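Local coordinates for hypothetical protein ST1444 (Sulfolobus tokodaii, PDB 2EO0) that resolves four-way Holliday junctions in DNA, very probably as a magnesium-dependent, structure-specific endonuclease that nicks opposing strands in a pair, at residues K72-A75 with E76-E80; E127-D130 with L131-Y134. One frame throughout, in Å; residues are numbered along the deposited sequence.

Contact 1 (K72-A75 with E76-E80); sequences KEQA and EGIRE
The carboxylate of Glu76 is met by the ammonium group of Lys72 on the syn side of OE1, with NZ lying 30° out of the carboxylate plane and 3.0 Å from OE1. Its other oxygen, OE2, is hydrogen-bonded by the hydroxyl of Tyr115. The second flat group, the guanidinium of Arg79, has Ala75 O over one face, and Tyr115 joins it in a cation-pi contact.

Lys72 and Glu76 are one helical turn apart in helix 72-85, the spacing that suits an i to i+4 salt bridge. The lysine runs extended until chi4 (-62°) bends NZ back toward the carboxylate. With an alanine in place of Glu76, the ammonium of Lys72 is likely to lose its ion-pair mate and the Tyr115 hydroxyl its carboxylate partner.

The backbone of this turn is bonded in alpha-helical fashion, from Glu76 N to Lys72 O at 2.9 Å and from Ile78 N to Gln74 O at 3.1 Å. Small Ala75 suits the buried side, where Ile78 lies near the predicted magnesium ligand Glu58. Charge pairing thus occupies the helix's partly exposed flank, while apolar Ile78 faces the probable active-site side.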
ATOM      1  N   LYS A  72       3.026  19.016 -13.685  1.00 30.34           N
ATOM      2  CA  LYS A  72       4.344  18.401 -13.761  1.00 33.25           C
ATOM      3  C   LYS A  72       4.933  17.822 -12.468  1.00 38.95           C
ATOM      4  O   LYS A  72       5.232  16.617 -12.393  1.00 36.65           O
ATOM      5  CB  LYS A  72       5.312  19.420 -14.356  1.00 32.40           C
ATOM      6  CG  LYS A  72       6.751  18.987 -14.463  1.00 33.43           C
ATOM      7  CD  LYS A  72       7.629  20.209 -14.701  1.00 40.48           C
ATOM      8  CE  LYS A  72       9.096  19.836 -14.909  1.00 57.41           C
ATOM      9  NZ  LYS A  72       9.706  19.160 -13.713  1.00 58.32           N
ATOM     10  N   GLU A  73       5.111  18.679 -11.465  1.00 34.11           N
ATOM     11  CA  GLU A  73       5.692  18.273 -10.198  1.00 30.59           C
ATOM     12  C   GLU A  73       4.862  17.243  -9.459  1.00 36.75           C
ATOM     13  O   GLU A  73       5.412  16.347  -8.823  1.00 45.26           O
ATOM     14  CB  GLU A  73       5.939  19.500  -9.311  1.00 37.62           C
ATOM     15  CG  GLU A  73       7.317  20.131  -9.536  1.00 36.31           C
ATOM     16  CD  GLU A  73       7.525  21.468  -8.818  1.00 45.51           C
ATOM     17  OE1 GLU A  73       7.004  21.686  -7.696  1.00 36.41           O
ATOM     18  OE2 GLU A  73       8.254  22.303  -9.384  1.00 46.69           O
ATOM     19  N   GLN A  74       3.541  17.366  -9.538  1.00 39.25           N
ATOM     20  CA  GLN A  74       2.657  16.418  -8.891  1.00 34.15           C
ATOM     21  C   GLN A  74       2.708  15.070  -9.608  1.00 41.74           C
ATOM     22  O   GLN A  74       2.688  14.019  -8.968  1.00 45.20           O
ATOM     23  CB  GLN A  74       1.221  16.943  -8.880  1.00 41.54           C
ATOM     24  CG  GLN A  74       0.162  15.847  -8.664  1.00 45.89           C
ATOM     25  CD  GLN A  74      -1.221  16.418  -8.433  1.00 38.48           C
ATOM     26  OE1 GLN A  74      -2.117  16.275  -9.259  1.00 39.25           O
ATOM     27  NE2 GLN A  74      -1.394  17.077  -7.301  1.00 39.49           N
ATOM     28  N   ALA A  75       2.782  15.101 -10.933  1.00 38.81           N
ATOM     29  CA  ALA A  75       2.818  13.876 -11.707  1.00 37.62           C
ATOM     30  C   ALA A  75       4.128  13.149 -11.512  1.00 33.38           C
ATOM     31  O   ALA A  75       4.156  11.928 -11.396  1.00 43.97           O
ATOM     32  CB  ALA A  75       2.607  14.167 -13.183  1.00 28.25           C
ATOM     33  N   GLU A  76       5.221  13.887 -11.490  1.00 36.79           N
ATOM     34  CA  GLU A  76       6.506  13.246 -11.324  1.00 35.68           C
ATOM     35  C   GLU A  76       6.652  12.707  -9.905  1.00 38.71           C
ATOM     36  O   GLU A  76       7.286  11.673  -9.699  1.00 36.96           O
ATOM     37  CB  GLU A  76       7.626  14.224 -11.681  1.00 42.02           C
ATOM     38  CG  GLU A  76       7.564  14.642 -13.143  1.00 42.12           C
ATOM     39  CD  GLU A  76       8.605  15.675 -13.523  1.00 46.12           C
ATOM     40  OE1 GLU A  76       9.055  16.437 -12.638  1.00 50.10           O
ATOM     41  OE2 GLU A  76       8.964  15.735 -14.715  1.00 40.38           O
ATOM     42  N   GLY A  77       6.037  13.394  -8.942  1.00 37.18           N
ATOM     43  CA  GLY A  77       6.075  12.960  -7.551  1.00 32.05           C
ATOM     44  C   GLY A  77       5.335  11.641  -7.299  1.00 34.54           C
ATOM     45  O   GLY A  77       5.924  10.689  -6.796  1.00 40.11           O
ATOM     46  N   ILE A  78       4.054  11.563  -7.637  1.00 31.47           N
ATOM     47  CA  ILE A  78       3.326  10.323  -7.421  1.00 41.71           C
ATOM     48  C   ILE A  78       3.965   9.213  -8.252  1.00 41.24           C
ATOM     49  O   ILE A  78       3.848   8.036  -7.930  1.00 43.59           O
ATOM     50  CB  ILE A  78       1.827  10.457  -7.777  1.00 29.48           C
ATOM     51  CG1 ILE A  78       1.670  11.075  -9.153  1.00 52.10           C
ATOM     52  CG2 ILE A  78       1.129  11.343  -6.772  1.00 42.25           C
ATOM     53  CD1 ILE A  78       0.236  11.548  -9.453  1.00 56.96           C
ATOM     54  N   ARG A  79       4.647   9.601  -9.320  1.00 39.86           N
ATOM     55  CA  ARG A  79       5.339   8.657 -10.186  1.00 35.11           C
ATOM     56  C   ARG A  79       6.570   8.057  -9.468  1.00 39.75           C
ATOM     57  O   ARG A  79       6.882   6.873  -9.616  1.00 39.11           O
ATOM     58  CB  ARG A  79       5.756   9.396 -11.446  1.00 44.57           C
ATOM     59  CG  ARG A  79       6.349   8.567 -12.561  1.00 52.90           C
ATOM     60  CD  ARG A  79       6.310   9.383 -13.858  1.00 60.23           C
ATOM     61  NE  ARG A  79       5.004   9.305 -14.512  1.00 54.63           N
ATOM     62  CZ  ARG A  79       4.632  10.065 -15.540  1.00 58.73           C
ATOM     63  NH1 ARG A  79       5.464  10.978 -16.027  1.00 56.47           N
ATOM     64  NH2 ARG A  79       3.449   9.874 -16.118  1.00 50.13           N
ATOM     65  N   GLU A  80       7.265   8.881  -8.693  1.00 28.59           N
ATOM     66  CA  GLU A  80       8.437   8.430  -7.956  1.00 38.20           C
ATOM     67  C   GLU A  80       7.988   7.500  -6.811  1.00 40.51           C
ATOM     68  O   GLU A  80       8.674   6.551  -6.430  1.00 29.83           O
ATOM     69  CB  GLU A  80       9.191   9.645  -7.395  1.00 38.95           C
ATOM     70  CG  GLU A  80      10.572   9.317  -6.863  1.00 53.76           C
ATOM     71  CD  GLU A  80      11.381   8.464  -7.830  1.00 66.99           C
ATOM     72  OE1 GLU A  80      11.531   8.870  -9.012  1.00 70.28           O
ATOM     73  OE2 GLU A  80      11.868   7.387  -7.405  1.00 70.12           O
TER

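Contact 2 (E127-D130 with L131-Y134); sequences ELED and LVRY
Leu128 meets two side chains of the next turn with a single methyl: its CD1 lies 4.5 Å from Leu131 CD2 and 4.5 Å from Val132 CG2. These are loose apolar contacts. The closer approach is to the backbone, where Val132 CG2 comes within 3.3 Å of Leu128 O. The branched valine has CG1 anti to its own nitrogen (chi1 172°), which leaves CG2 beside that nitrogen and facing back along the helix toward the Leu128 carbonyl. On the outer side, Arg133 runs extended, its CG 3.5 Å from Glu129 O; a long, flexible, charged chain suits this exposed position.

The same turn is held by main-chain bonds. Leu131 N donates to Glu127 O and Val132 N to Leu128 O, both at 2.8 Å and both nearly in line with the acceptor carbonyl, whereas Arg133 N reaches Glu129 O with a tilt of 35° from the carbonyl plane.

This is the N-terminal turn of helix 128-143, with Glu127 as the N-cap residue. Three residues on, Asp130 folds back so that its OD2 accepts the Glu127 backbone N-H at 2.8 Å through the anti lone pair. This is the side-chain-to-backbone half of a capping box, and chi1 of -56° brings the carboxylate to that end. A short acid fits here because its negative charge would also be expected to interact favourably with the helix dipole.

Farther out, buried Leu131 packs on Phe101 of strand 98-103 and on Met126, while Glu127 touches Arg100 of that strand. Tyr134 also rests on Met126, and its hydroxyl is hydrogen-bonded to Glu88.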
ATOM      1  N   GLU A 127     -13.656   0.843 -16.814  1.00 39.37           N
ATOM      2  CA  GLU A 127     -14.499   1.159 -15.675  1.00 37.96           C
ATOM      3  C   GLU A 127     -13.946   0.396 -14.503  1.00 32.89           C
ATOM      4  O   GLU A 127     -13.016  -0.389 -14.656  1.00 37.22           O
ATOM      5  CB  GLU A 127     -15.937   0.753 -15.919  1.00 47.10           C
ATOM      6  CG  GLU A 127     -16.545   1.439 -17.108  1.00 46.96           C
ATOM      7  CD  GLU A 127     -18.035   1.257 -17.140  1.00 61.03           C
ATOM      8  OE1 GLU A 127     -18.712   1.799 -16.226  1.00 59.88           O
ATOM      9  OE2 GLU A 127     -18.519   0.565 -18.068  1.00 56.75           O
ATOM     10  N   LEU A 128     -14.500   0.644 -13.329  1.00 33.36           N
ATOM     11  CA  LEU A 128     -14.028  -0.007 -12.123  1.00 33.94           C
ATOM     12  C   LEU A 128     -13.940  -1.518 -12.307  1.00 37.02           C
ATOM     13  O   LEU A 128     -12.900  -2.134 -12.055  1.00 40.11           O
ATOM     14  CB  LEU A 128     -14.961   0.343 -10.967  1.00 38.65           C
ATOM     15  CG  LEU A 128     -14.456   0.165  -9.529  1.00 33.96           C
ATOM     16  CD1 LEU A 128     -12.952   0.350  -9.428  1.00 41.91           C
ATOM     17  CD2 LEU A 128     -15.168   1.172  -8.677  1.00 30.17           C
ATOM     18  N   GLU A 129     -15.031  -2.103 -12.781  1.00 36.96           N
ATOM     19  CA  GLU A 129     -15.091  -3.530 -12.998  1.00 36.11           C
ATOM     20  C   GLU A 129     -13.997  -4.011 -13.935  1.00 38.11           C
ATOM     21  O   GLU A 129     -13.534  -5.142 -13.812  1.00 46.69           O
ATOM     22  CB  GLU A 129     -16.453  -3.911 -13.549  1.00 41.13           C
ATOM     23  CG  GLU A 129     -17.023  -5.139 -12.872  1.00 63.81           C
ATOM     24  CD  GLU A 129     -17.161  -4.957 -11.364  1.00 70.34           C
ATOM     25  OE1 GLU A 129     -18.012  -4.130 -10.932  1.00 60.60           O
ATOM     26  OE2 GLU A 129     -16.408  -5.643 -10.624  1.00 64.14           O
ATOM     27  N   ASP A 130     -13.583  -3.171 -14.873  1.00 31.94           N
ATOM     28  CA  ASP A 130     -12.518  -3.561 -15.788  1.00 39.78           C
ATOM     29  C   ASP A 130     -11.192  -3.436 -15.061  1.00 41.08           C
ATOM     30  O   ASP A 130     -10.286  -4.260 -15.234  1.00 39.60           O
ATOM     31  CB  ASP A 130     -12.502  -2.668 -17.033  1.00 41.79           C
ATOM     32  CG  ASP A 130     -13.837  -2.656 -17.759  1.00 50.35           C
ATOM     33  OD1 ASP A 130     -14.234  -3.707 -18.294  1.00 46.10           O
ATOM     34  OD2 ASP A 130     -14.498  -1.591 -17.782  1.00 63.01           O
ATOM     35  N   LEU A 131     -11.075  -2.395 -14.244  1.00 40.17           N
ATOM     36  CA  LEU A 131      -9.845  -2.206 -13.499  1.00 41.59           C
ATOM     37  C   LEU A 131      -9.651  -3.446 -12.668  1.00 42.67           C
ATOM     38  O   LEU A 131      -8.560  -4.006 -12.618  1.00 41.81           O
ATOM     39  CB  LEU A 131      -9.917  -0.989 -12.578  1.00 43.85           C
ATOM     40  CG  LEU A 131      -8.617  -0.742 -11.797  1.00 42.74           C
ATOM     41  CD1 LEU A 131      -7.437  -0.624 -12.764  1.00 37.11           C
ATOM     42  CD2 LEU A 131      -8.740   0.509 -10.973  1.00 40.88           C
ATOM     43  N   VAL A 132     -10.741  -3.868 -12.037  1.00 37.96           N
ATOM     44  CA  VAL A 132     -10.733  -5.039 -11.186  1.00 39.82           C
ATOM     45  C   VAL A 132     -10.354  -6.298 -11.953  1.00 45.44           C
ATOM     46  O   VAL A 132      -9.466  -7.027 -11.515  1.00 49.73           O
ATOM     47  CB  VAL A 132     -12.104  -5.223 -10.498  1.00 39.89           C
ATOM     48  CG1 VAL A 132     -12.164  -6.552  -9.776  1.00 27.44           C
ATOM     49  CG2 VAL A 132     -12.318  -4.095  -9.513  1.00 28.94           C
ATOM     50  N   ARG A 133     -11.001  -6.558 -13.088  1.00 40.34           N
ATOM     51  CA  ARG A 133     -10.655  -7.752 -13.862  1.00 45.26           C
ATOM     52  C   ARG A 133      -9.168  -7.737 -14.185  1.00 45.16           C
ATOM     53  O   ARG A 133      -8.482  -8.770 -14.113  1.00 42.17           O
ATOM     54  CB  ARG A 133     -11.453  -7.828 -15.169  1.00 43.49           C
ATOM     55  CG  ARG A 133     -12.876  -8.339 -14.993  1.00 57.99           C
ATOM     56  CD  ARG A 133     -13.645  -8.390 -16.318  1.00 68.97           C
ATOM     57  NE  ARG A 133     -15.014  -8.883 -16.140  1.00 82.91           N
ATOM     58  CZ  ARG A 133     -15.900  -9.041 -17.126  1.00 90.87           C
ATOM     59  NH1 ARG A 133     -15.578  -8.747 -18.387  1.00 86.46           N
ATOM     60  NH2 ARG A 133     -17.121  -9.487 -16.851  1.00 89.58           N
ATOM     61  N   TYR A 134      -8.678  -6.556 -14.542  1.00 36.22           N
ATOM     62  CA  TYR A 134      -7.280  -6.395 -14.879  1.00 36.71           C
ATOM     63  C   TYR A 134      -6.406  -6.748 -13.686  1.00 38.01           C
ATOM     64  O   TYR A 134      -5.409  -7.457 -13.812  1.00 40.78           O
ATOM     65  CB  TYR A 134      -6.987  -4.953 -15.274  1.00 39.03           C
ATOM     66  CG  TYR A 134      -5.516  -4.730 -15.427  1.00 36.57           C
ATOM     67  CD1 TYR A 134      -4.852  -5.156 -16.571  1.00 35.07           C
ATOM     68  CD2 TYR A 134      -4.771  -4.122 -14.412  1.00 41.43           C
ATOM     69  CE1 TYR A 134      -3.492  -4.979 -16.715  1.00 33.77           C
ATOM     70  CE2 TYR A 134      -3.409  -3.946 -14.537  1.00 34.99           C
ATOM     71  CZ  TYR A 134      -2.773  -4.369 -15.704  1.00 42.56           C
ATOM     72  OH  TYR A 134      -1.435  -4.126 -15.898  1.00 46.31           O
TER

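In the fold
Contact 1 comes first along the chain, in helix 72-85, and contact 2 follows at the start of helix 128-143; between them run strands 88-95 and 98-103 of the mixed sheet. Their centres are about 24 Å apart, the nearest atoms about 14 Å, and they lie on opposite sides of the chain's centre without touching. Helix 72-85 lies, after strand 68-70, in the connection between strand 53-61 and its parallel neighbour 88-95. Contact 1 therefore borders the probable metal site of this PDDEXK-clan nuclease, whereas contact 2 forms the first turn of helix 128-143, which lies against strand 98-103, at the sheet's edge within this chain.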